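Uncharacterized SnoaL-like Protein (Agrobacterium tumefaciens str. C58, PDB 3DXO) is of unknown function but belongs to the SnoaL-like family of the NTF2 clan and is probably an isomerase. Local coordinates at residues Glu19-Arg24 / Met54-Arg59; Pro63-Val68 / Ile87-Asp92. All coordinates share one frame; numbering follows the deposited sequence.

Both contacts belong to one SnoaL-like domain, in which helices pack against a curved mixed sheet. Contact 1 comes first along the chain and closes before contact 2 opens: it sets the start of helix 21-31 beside the later turns of helix 47-61. The chain then leaves that helix and, a few residues on, enters segment 63-68 and strand 66-76, an outermost strand of the sheet within this chain. Contact 2 pairs the beginning of this strand with the end of strand 79-87. The centres lie about 15 Å apart, with no touch between the contacts beyond this sequence connection. One therefore joins helix to helix, the other strand to strand, together with the turn that follows strand 79-87, on successive elements of the fold.

Contact 1. Residues Glu19-Arg24 / Met54-Arg59; sequences EDNERR and MIEAAR
Two helices of the NTF2-like helical layer meet here, the first turn of helix 21-31 coming against I55, E56 and R59 of helix 47-61. R24 spans the gap. Its CG stands anti to the backbone N (chi1 -155°). R24 CD lies 3.6 Å from I55 CG2, and beyond CD a bend at chi3 sets the position of NE. That methyl also lies at the edge of the guanidinium, near its plane. Beyond it the R24 group crosses the R59 side chain, R24 NH1 being 3.3 Å from R59 NE; the two guanidinium planes are 83° apart. Both atoms are donors, so this is a meeting of like charges rather than a bond, and the nearest E56 carboxylate oxygen, OE1, is still 5.4 Å from R24 NH2.

Alongside, the N21 amide and the E56 carboxylate stack, their planes 14° apart, although the side chains themselves cross at about a right angle. No hydrogen bond joins them, and N21 was modelled in two conformers, which leaves the detail doubtful. N21 ND2 instead makes a weak hydrogen bond to a bound PEG molecule, probably from the crystallisation liquor. R59 NH2 reaches E19 CA at 3.4 Å, with E19 N over one face of its guanidinium.

The helix start is capped by D20, whose OD2 accepts from R23 N at 3.1 Å on the anti side of the carboxylate. W16 of helix 3-17 ties in the other helix: its carbonyl O takes a hydrogen bond from R59 NH1, and the side chains of I55 and A58 touch W16, so helix 47-61 meets both helix 3-17 and the start of helix 21-31.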
loop_
_atom_site.group_PDB
_atom_site.type_symbol
_atom_site.label_atom_id
_atom_site.label_comp_id
_atom_site.label_asym_id
_atom_site.label_seq_id
_atom_site.Cartn_x
_atom_site.Cartn_y
_atom_site.Cartn_z
ATOM N N GLU B 19 -19.174 4.349 17.178
ATOM C CA GLU B 19 -19.797 3.493 18.175
ATOM C C GLU B 19 -21.168 2.929 17.732
ATOM O O GLU B 19 -21.457 1.768 17.935
ATOM C CB GLU B 19 -19.878 4.341 19.447
ATOM C CG GLU B 19 -20.509 3.745 20.608
ATOM C CD GLU B 19 -22.018 3.952 20.653
ATOM O OE1 GLU B 19 -22.540 5.036 20.328
ATOM O OE2 GLU B 19 -22.682 2.987 21.080
ATOM N N ASP B 20 -21.994 3.757 17.106
ATOM C CA ASP B 20 -23.345 3.361 16.693
ATOM C C ASP B 20 -23.325 2.719 15.318
ATOM O O ASP B 20 -22.760 3.278 14.378
ATOM C CB ASP B 20 -24.227 4.566 16.645
ATOM C CG ASP B 20 -25.654 4.212 16.528
ATOM O OD1 ASP B 20 -26.209 3.653 17.484
ATOM O OD2 ASP B 20 -26.254 4.551 15.511
ATOM N N ASN B 21 -23.941 1.555 15.183
ATOM C CA ASN B 21 -23.962 0.831 13.909
ATOM C C ASN B 21 -24.717 1.633 12.817
ATOM O O ASN B 21 -24.293 1.686 11.665
ATOM C CB ASN B 21 -24.525 -0.606 14.087
ATOM C CG ASN B 21 -23.576 -1.555 14.907
ATOM O OD1 ASN B 21 -22.344 -1.572 14.717
ATOM N ND2 ASN B 21 -24.171 -2.375 15.787
ATOM N N GLU B 22 -25.827 2.260 13.176
ATOM C CA GLU B 22 -26.574 3.054 12.212
ATOM C C GLU B 22 -25.813 4.239 11.689
ATOM O O GLU B 22 -25.780 4.462 10.500
ATOM C CB GLU B 22 -27.801 3.598 12.858
ATOM C CG GLU B 22 -28.911 2.656 12.864
ATOM C CD GLU B 22 -30.017 3.182 12.002
ATOM O OE1 GLU B 22 -30.128 4.453 11.907
ATOM O OE2 GLU B 22 -30.789 2.336 11.453
ATOM N N ARG B 23 -25.221 5.021 12.573
ATOM C CA ARG B 23 -24.454 6.152 12.122
ATOM C C ARG B 23 -23.347 5.713 11.190
ATOM O O ARG B 23 -23.057 6.398 10.202
ATOM C CB ARG B 23 -23.882 6.914 13.291
ATOM C CG ARG B 23 -24.961 7.620 14.060
ATOM C CD ARG B 23 -24.376 8.491 15.149
ATOM N NE ARG B 23 -25.439 9.208 15.865
ATOM C CZ ARG B 23 -25.252 10.171 16.769
ATOM N NH1 ARG B 23 -24.030 10.639 17.027
ATOM N NH2 ARG B 23 -26.296 10.743 17.336
ATOM N N ARG B 24 -22.765 4.551 11.472
ATOM C CA ARG B 24 -21.707 4.020 10.637
ATOM C C ARG B 24 -22.188 3.663 9.239
ATOM O O ARG B 24 -21.456 3.878 8.280
ATOM C CB ARG B 24 -21.145 2.822 11.295
ATOM C CG ARG B 24 -19.714 2.497 10.896
ATOM C CD ARG B 24 -19.223 1.258 11.675
ATOM N NE ARG B 24 -19.962 1.244 12.943
ATOM C CZ ARG B 24 -19.797 0.401 13.918
ATOM N NH1 ARG B 24 -18.891 -0.473 13.802
ATOM N NH2 ARG B 24 -20.507 0.467 15.018
HETATM N N MSE B 54 -18.763 -5.784 7.966
HETATM C CA MSE B 54 -17.404 -6.171 8.347
HETATM C C MSE B 54 -16.879 -5.365 9.541
HETATM O O MSE B 54 -16.408 -5.945 10.507
HETATM C CB MSE B 54 -16.474 -5.982 7.156
HETATM C CG MSE B 54 -15.121 -6.598 7.279
HETATM SE SE MSE B 54 -14.017 -5.918 5.861
HETATM C CE MSE B 54 -13.841 -4.166 6.483
ATOM N N ILE B 55 -16.981 -4.041 9.475
ATOM C CA ILE B 55 -16.498 -3.188 10.556
ATOM C C ILE B 55 -17.233 -3.495 11.854
ATOM O O ILE B 55 -16.648 -3.569 12.908
ATOM C CB ILE B 55 -16.653 -1.687 10.223
ATOM C CG1 ILE B 55 -15.764 -1.312 9.023
ATOM C CG2 ILE B 55 -16.281 -0.825 11.465
ATOM C CD1 ILE B 55 -16.056 0.030 8.389
ATOM N N GLU B 56 -18.533 -3.687 11.774
ATOM C CA GLU B 56 -19.301 -4.028 12.945
ATOM C C GLU B 56 -18.865 -5.356 13.550
ATOM O O GLU B 56 -18.780 -5.459 14.774
ATOM C CB GLU B 56 -20.763 -4.117 12.615
ATOM C CG GLU B 56 -21.590 -4.508 13.835
ATOM C CD GLU B 56 -23.070 -4.407 13.577
ATOM O OE1 GLU B 56 -23.484 -3.497 12.852
ATOM O OE2 GLU B 56 -23.833 -5.217 14.086
ATOM N N ALA B 57 -18.633 -6.376 12.717
ATOM C CA ALA B 57 -18.181 -7.685 13.205
ATOM C C ALA B 57 -16.817 -7.539 13.896
ATOM O O ALA B 57 -16.599 -8.102 14.963
ATOM C CB ALA B 57 -18.120 -8.704 12.071
ATOM N N ALA B 58 -15.924 -6.760 13.290
ATOM C CA ALA B 58 -14.581 -6.501 13.817
ATOM C C ALA B 58 -14.643 -5.897 15.220
ATOM O O ALA B 58 -13.987 -6.354 16.161
ATOM C CB ALA B 58 -13.827 -5.566 12.868
ATOM N N ARG B 59 -15.471 -4.879 15.349
ATOM C CA ARG B 59 -15.638 -4.197 16.617
ATOM C C ARG B 59 -16.277 -5.039 17.673
ATOM O O ARG B 59 -15.922 -4.898 18.834
ATOM C CB ARG B 59 -16.413 -2.909 16.433
ATOM C CG ARG B 59 -15.562 -1.840 15.715
ATOM C CD ARG B 59 -16.383 -0.667 15.351
ATOM N NE ARG B 59 -17.105 -0.161 16.516
ATOM C CZ ARG B 59 -16.669 0.790 17.341
ATOM N NH1 ARG B 59 -15.532 1.424 17.125
ATOM N NH2 ARG B 59 -17.409 1.129 18.381
#

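Contact 2. Residues Pro63-Val68 / Ile87-Asp92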
loop_
_atom_site.group_PDB
_atom_site.type_symbol
_atom_site.label_atom_id
_atom_site.label_comp_id
_atom_site.label_asym_id
_atom_site.label_seq_id
_atom_site.Cartn_x
_atom_site.Cartn_y
_atom_site.Cartn_z
ATOM N N PRO B 63 -14.194 -5.060 21.531
ATOM C CA PRO B 63 -14.991 -4.000 22.145
ATOM C C PRO B 63 -14.133 -3.062 22.990
ATOM O O PRO B 63 -13.252 -3.514 23.699
ATOM C CB PRO B 63 -16.016 -4.782 23.003
ATOM C CG PRO B 63 -15.374 -6.063 23.293
ATOM C CD PRO B 63 -14.486 -6.381 22.119
ATOM N N GLY B 64 -14.398 -1.764 22.893
ATOM C CA GLY B 64 -13.636 -0.748 23.603
ATOM C C GLY B 64 -12.352 -0.318 22.897
ATOM O O GLY B 64 -11.769 0.715 23.264
ATOM N N TYR B 65 -11.891 -1.065 21.887
ATOM C CA TYR B 65 -10.667 -0.694 21.179
ATOM C C TYR B 65 -10.872 0.521 20.278
ATOM O O TYR B 65 -11.983 0.847 19.915
ATOM C CB TYR B 65 -10.091 -1.874 20.399
ATOM C CG TYR B 65 -9.431 -2.918 21.305
ATOM C CD1 TYR B 65 -10.196 -3.797 22.044
ATOM C CD2 TYR B 65 -8.042 -2.986 21.451
ATOM C CE1 TYR B 65 -9.616 -4.705 22.902
ATOM C CE2 TYR B 65 -7.454 -3.916 22.301
ATOM C CZ TYR B 65 -8.243 -4.771 23.021
ATOM O OH TYR B 65 -7.689 -5.707 23.868
ATOM N N ARG B 66 -9.799 1.241 19.984
ATOM C CA ARG B 66 -9.880 2.401 19.126
ATOM C C ARG B 66 -8.762 2.364 18.113
ATOM O O ARG B 66 -7.768 1.690 18.313
ATOM C CB ARG B 66 -9.719 3.628 19.956
ATOM C CG ARG B 66 -10.875 3.968 20.814
ATOM C CD ARG B 66 -10.401 4.818 21.970
ATOM N NE ARG B 66 -9.572 5.895 21.452
ATOM C CZ ARG B 66 -8.604 6.503 22.139
ATOM N NH1 ARG B 66 -8.309 6.110 23.404
ATOM N NH2 ARG B 66 -7.908 7.491 21.540
ATOM N N PHE B 67 -8.918 3.113 17.029
ATOM C CA PHE B 67 -7.909 3.185 15.956
ATOM C C PHE B 67 -7.446 4.637 15.828
ATOM O O PHE B 67 -8.201 5.455 15.357
ATOM C CB PHE B 67 -8.529 2.667 14.645
ATOM C CG PHE B 67 -9.215 1.343 14.799
ATOM C CD1 PHE B 67 -10.543 1.277 15.166
ATOM C CD2 PHE B 67 -8.516 0.173 14.651
ATOM C CE1 PHE B 67 -11.183 0.057 15.344
ATOM C CE2 PHE B 67 -9.143 -1.065 14.818
ATOM C CZ PHE B 67 -10.475 -1.121 15.170
ATOM N N VAL B 68 -6.220 4.943 16.239
ATOM C CA VAL B 68 -5.736 6.306 16.266
ATOM C C VAL B 68 -4.662 6.510 15.209
ATOM O O VAL B 68 -3.742 5.699 15.051
ATOM C CB VAL B 68 -5.162 6.636 17.657
ATOM C CG1 VAL B 68 -4.650 8.037 17.698
ATOM C CG2 VAL B 68 -6.210 6.387 18.715
ATOM N N ILE B 87 -5.561 1.061 20.101
ATOM C CA ILE B 87 -5.537 1.389 21.533
ATOM C C ILE B 87 -6.624 0.634 22.349
ATOM O O ILE B 87 -7.828 0.621 22.031
ATOM C CB ILE B 87 -5.611 2.926 21.776
ATOM C CG1 ILE B 87 -4.544 3.683 20.938
ATOM C CG2 ILE B 87 -5.460 3.238 23.259
ATOM C CD1 ILE B 87 -3.109 3.272 21.132
ATOM N N SER B 88 -6.137 -0.005 23.406
ATOM C CA SER B 88 -6.909 -0.814 24.333
ATOM C C SER B 88 -7.850 0.064 25.142
ATOM O O SER B 88 -7.625 1.263 25.259
ATOM C CB SER B 88 -5.893 -1.519 25.248
ATOM O OG SER B 88 -6.429 -1.981 26.460
ATOM N N PRO B 89 -8.941 -0.516 25.679
ATOM C CA PRO B 89 -9.811 0.256 26.550
ATOM C C PRO B 89 -9.048 0.982 27.660
ATOM O O PRO B 89 -9.362 2.132 27.963
ATOM C CB PRO B 89 -10.744 -0.803 27.103
ATOM C CG PRO B 89 -10.842 -1.790 25.991
ATOM C CD PRO B 89 -9.466 -1.876 25.456
ATOM N N ASP B 90 -8.042 0.345 28.245
ATOM C CA ASP B 90 -7.236 0.996 29.311
ATOM C C ASP B 90 -6.211 2.024 28.773
ATOM O O ASP B 90 -5.473 2.614 29.562
ATOM C CB ASP B 90 -6.507 -0.073 30.134
ATOM C CG ASP B 90 -5.695 -1.004 29.255
ATOM O OD1 ASP B 90 -4.801 -0.538 28.515
ATOM O OD2 ASP B 90 -5.993 -2.216 29.239
ATOM N N GLY B 91 -6.135 2.202 27.446
ATOM C CA GLY B 91 -5.190 3.122 26.819
ATOM C C GLY B 91 -3.884 2.536 26.296
ATOM O O GLY B 91 -3.039 3.271 25.823
ATOM N N ASP B 92 -3.679 1.226 26.385
ATOM C CA ASP B 92 -2.423 0.627 25.891
ATOM C C ASP B 92 -2.383 0.523 24.387
ATOM O O ASP B 92 -3.399 0.205 23.755
ATOM C CB ASP B 92 -2.251 -0.812 26.374
ATOM C CG ASP B 92 -1.309 -0.958 27.492
ATOM O OD1 ASP B 92 -0.288 -0.252 27.502
ATOM O OD2 ASP B 92 -1.566 -1.874 28.308
#
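R66 and I87 satisfy each other's backbone completely: R66 N donates to I87 O at 2.9 Å, and I87 N returns a bond to R66 O, also 2.9 Å and straighter at 164°. I87 O also takes a CA-H...O contact from Y65 CA at 3.2 Å. The two residues form an antiparallel hydrogen-bonded pair where outer strand 66-76 begins and strand 79-87 ends; V68 continues the pairing with R85. On the face that carries R66 and I87, the R66 guanidinium lies with one face over I87 CB, while V68 CG2 meets I87 CG1 at 3.9 Å. F67 turns the other way, toward helix 3-17, and its carbonyl O accepts from N17 ND2.

After I87 the chain reverses in a type I beta turn, S88 to G91, the hairpin connection from strand 79-87 to strand 93-103. G91 N is bonded to S88 O, and S88 N to D92 O. D90 folds back in an Asx turn, OD1 accepting from D92 N at 3.0 Å nearly along its C-O axis, while its OD2 takes a weak bond from S88 OG. P89 comes over the Y65 ring, CD 3.9 Å from the centroid and 13° off the normal, a CH-pi contact. The Y65 ring is also met edge-to-face by F62 and touches V94 of strand 93-103.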